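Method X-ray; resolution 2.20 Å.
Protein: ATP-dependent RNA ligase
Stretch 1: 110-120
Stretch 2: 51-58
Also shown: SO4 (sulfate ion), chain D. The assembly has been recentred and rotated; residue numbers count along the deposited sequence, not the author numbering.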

# COMPACT_ATOMS: atom_id res chain seq x y z
N THR A 110 -28.81 0.37 -30.85
CA THR A 110 -28.35 -0.47 -29.75
C THR A 110 -26.97 -0.01 -29.31
O THR A 110 -26.12 0.30 -30.15
CB THR A 110 -28.32 -1.95 -30.19
OG1 THR A 110 -29.66 -2.46 -30.20
CG2 THR A 110 -27.44 -2.80 -29.27
N VAL A 111 -26.75 0.04 -28.00
CA VAL A 111 -25.54 0.66 -27.46
C VAL A 111 -24.92 -0.19 -26.34
O VAL A 111 -25.63 -0.69 -25.47
CB VAL A 111 -25.88 2.09 -26.94
CG1 VAL A 111 -25.35 2.31 -25.56
CG2 VAL A 111 -25.40 3.18 -27.92
N ALA A 112 -23.60 -0.36 -26.37
CA ALA A 112 -22.91 -1.05 -25.28
C ALA A 112 -22.01 -0.08 -24.52
O ALA A 112 -21.08 0.49 -25.09
CB ALA A 112 -22.11 -2.24 -25.79
N LEU A 113 -22.28 0.09 -23.24
CA LEU A 113 -21.57 1.08 -22.45
C LEU A 113 -20.61 0.42 -21.48
O LEU A 113 -20.98 -0.52 -20.77
CB LEU A 113 -22.56 1.96 -21.67
CG LEU A 113 -23.63 2.66 -22.51
CD1 LEU A 113 -24.73 3.26 -21.63
CD2 LEU A 113 -22.97 3.74 -23.30
N THR A 114 -19.38 0.91 -21.47
CA THR A 114 -18.41 0.52 -20.46
C THR A 114 -18.83 1.14 -19.15
O THR A 114 -19.78 1.92 -19.11
CB THR A 114 -16.98 0.99 -20.83
OG1 THR A 114 -16.91 2.41 -20.72
CG2 THR A 114 -16.64 0.59 -22.25
N ARG A 115 -18.10 0.81 -18.08
CA ARG A 115 -18.50 1.18 -16.73
C ARG A 115 -18.66 2.68 -16.49
O ARG A 115 -19.54 3.11 -15.73
CB ARG A 115 -17.51 0.61 -15.73
CG ARG A 115 -18.00 0.66 -14.30
CD ARG A 115 -19.13 -0.35 -14.09
NE ARG A 115 -19.73 -0.17 -12.78
CZ ARG A 115 -19.28 -0.74 -11.67
NH1 ARG A 115 -18.24 -1.56 -11.74
NH2 ARG A 115 -19.88 -0.51 -10.51
N GLY A 116 -17.82 3.48 -17.13
CA GLY A 116 -17.82 4.91 -16.92
C GLY A 116 -18.88 5.63 -17.73
O GLY A 116 -19.19 6.80 -17.48
N GLY A 117 -19.44 4.93 -18.71
CA GLY A 117 -20.57 5.43 -19.46
C GLY A 117 -20.26 5.71 -20.92
O GLY A 117 -21.11 6.21 -21.66
N HIS A 118 -19.04 5.37 -21.34
CA HIS A 118 -18.61 5.63 -22.70
C HIS A 118 -19.04 4.49 -23.62
O HIS A 118 -18.97 3.32 -23.23
CB HIS A 118 -17.09 5.81 -22.76
CG HIS A 118 -16.57 6.82 -21.80
ND1 HIS A 118 -16.33 6.54 -20.47
CD2 HIS A 118 -16.24 8.13 -21.97
CE1 HIS A 118 -15.87 7.62 -19.86
NE2 HIS A 118 -15.81 8.60 -20.75
N VAL A 119 -19.48 4.83 -24.83
CA VAL A 119 -19.74 3.82 -25.84
C VAL A 119 -18.41 3.35 -26.41
O VAL A 119 -17.60 4.14 -26.88
CB VAL A 119 -20.62 4.34 -26.99
CG1 VAL A 119 -20.72 3.29 -28.09
CG2 VAL A 119 -22.00 4.66 -26.49
N CYS A 120 -18.17 2.05 -26.33
CA CYS A 120 -16.95 1.46 -26.84
C CYS A 120 -17.19 0.87 -28.22
O CYS A 120 -18.04 -0.01 -28.37
CB CYS A 120 -16.45 0.38 -25.89
SG CYS A 120 -15.08 -0.58 -26.54
S SO4 D . -17.15 -2.39 -7.99
O1 SO4 D . -16.29 -2.30 -6.82
O2 SO4 D . -17.71 -1.06 -8.22
O3 SO4 D . -18.21 -3.38 -7.78
O4 SO4 D . -16.36 -2.79 -9.15
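Stretch 2, residues 51-58: EAGTVIYL

Stretch 2 packs on stretch 1 turn against turn, then side chain against side chain. E51 to T54 form a type II beta turn, closed by T54 N to E51 O at 3.1 Å. T54 OG1 also donates to E51 O at 2.6 Å, which suits its m rotamer, and its CA-to-CB bond points away from stretch 1. The chain then continues into a strand that includes V55 to L58, with V55 t and Y57 m. Stretch 1 runs as a strand that includes T110 to L113 and enters a type I turn, T114 to G117, closed by G117 N to T114 O at 3.1 Å. The strands run in roughly opposite directions.

The backbones are closest at the turns, with G116 CA and G53 CA 4.0 Å apart, and far apart at V111 and Y57, whose CA atoms are separated by 10.9 Å. No direct hydrogen bond joins the stretches. Instead G53 CA makes CA-H...O contacts with R115 O at 3.4 Å and G116 O at 3.2 Å. A CB on G53 would clash with R115 O. One on G117 would clash with V55 CG2 and G53 O. The backbone angles of both residues by themselves call for glycine.

V55 points toward stretch 1 and sets CG2 3.2 Å from G117 O. Y57 also points toward it, and its long side chain spans the wider gap. Y57 OH lies 3.5 Å from V119 CG2, 3.8 Å from L113 CD2 and 4.2 Å from V111 CG1.

The CA-to-CB bond of R115 points sideways. Its p chi2 bends the side chain, and R115 NH2 lies 3.2 Å from sulfate O2, while R115 NH1 to sulfate O4 is weak at 3.4 Å. A water oxygen lies 2.8 Å from both A52 O and R115 O and accepts from R115 NE at 3.1 Å.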

# COMPACT_ATOMS: atom_id res chain seq x y z
N GLU A 51 -25.79 6.68 -10.06
CA GLU A 51 -24.51 6.01 -9.92
C GLU A 51 -23.51 6.56 -10.92
O GLU A 51 -23.89 7.12 -11.95
CB GLU A 51 -24.67 4.51 -10.12
CG GLU A 51 -25.74 3.88 -9.26
CD GLU A 51 -27.13 4.04 -9.84
OE1 GLU A 51 -27.27 4.73 -10.87
OE2 GLU A 51 -28.09 3.47 -9.28
N ALA A 52 -22.23 6.40 -10.60
CA ALA A 52 -21.19 6.80 -11.53
C ALA A 52 -21.32 5.98 -12.80
O ALA A 52 -21.61 4.78 -12.75
CB ALA A 52 -19.82 6.63 -10.91
N GLY A 53 -21.10 6.63 -13.94
CA GLY A 53 -21.25 5.99 -15.23
C GLY A 53 -22.66 6.10 -15.76
O GLY A 53 -22.94 5.58 -16.84
N THR A 54 -23.56 6.74 -15.02
CA THR A 54 -24.92 6.97 -15.51
C THR A 54 -24.87 7.79 -16.79
O THR A 54 -24.12 8.76 -16.86
CB THR A 54 -25.81 7.70 -14.47
OG1 THR A 54 -26.04 6.85 -13.34
CG2 THR A 54 -27.13 8.08 -15.08
N VAL A 55 -25.63 7.41 -17.81
CA VAL A 55 -25.69 8.24 -19.01
C VAL A 55 -27.13 8.49 -19.44
O VAL A 55 -27.95 7.56 -19.50
CB VAL A 55 -24.94 7.61 -20.18
CG1 VAL A 55 -25.04 8.51 -21.40
CG2 VAL A 55 -23.49 7.41 -19.82
N ILE A 56 -27.44 9.76 -19.71
CA ILE A 56 -28.76 10.16 -20.14
C ILE A 56 -28.80 10.51 -21.61
O ILE A 56 -28.05 11.37 -22.06
CB ILE A 56 -29.28 11.38 -19.36
CG1 ILE A 56 -29.25 11.09 -17.86
CG2 ILE A 56 -30.68 11.73 -19.80
CD1 ILE A 56 -29.60 12.28 -17.05
N TYR A 57 -29.67 9.83 -22.35
CA TYR A 57 -29.77 10.06 -23.78
C TYR A 57 -30.95 10.98 -24.06
O TYR A 57 -32.08 10.70 -23.66
CB TYR A 57 -29.90 8.74 -24.54
CG TYR A 57 -28.55 8.10 -24.74
CD1 TYR A 57 -27.80 8.36 -25.87
CD2 TYR A 57 -28.00 7.27 -23.76
CE1 TYR A 57 -26.56 7.80 -26.04
CE2 TYR A 57 -26.76 6.70 -23.93
CZ TYR A 57 -26.04 6.97 -25.06
OH TYR A 57 -24.80 6.42 -25.24
N LEU A 58 -30.65 12.08 -24.73
CA LEU A 58 -31.64 13.10 -25.01
C LEU A 58 -32.24 12.82 -26.38
O LEU A 58 -31.83 13.40 -27.38
CB LEU A 58 -31.01 14.49 -24.93
CG LEU A 58 -30.32 14.76 -23.58
CD1 LEU A 58 -29.35 15.91 -23.69
CD2 LEU A 58 -31.34 15.03 -22.48
O HOH W 1 -21.40 2.18 -13.89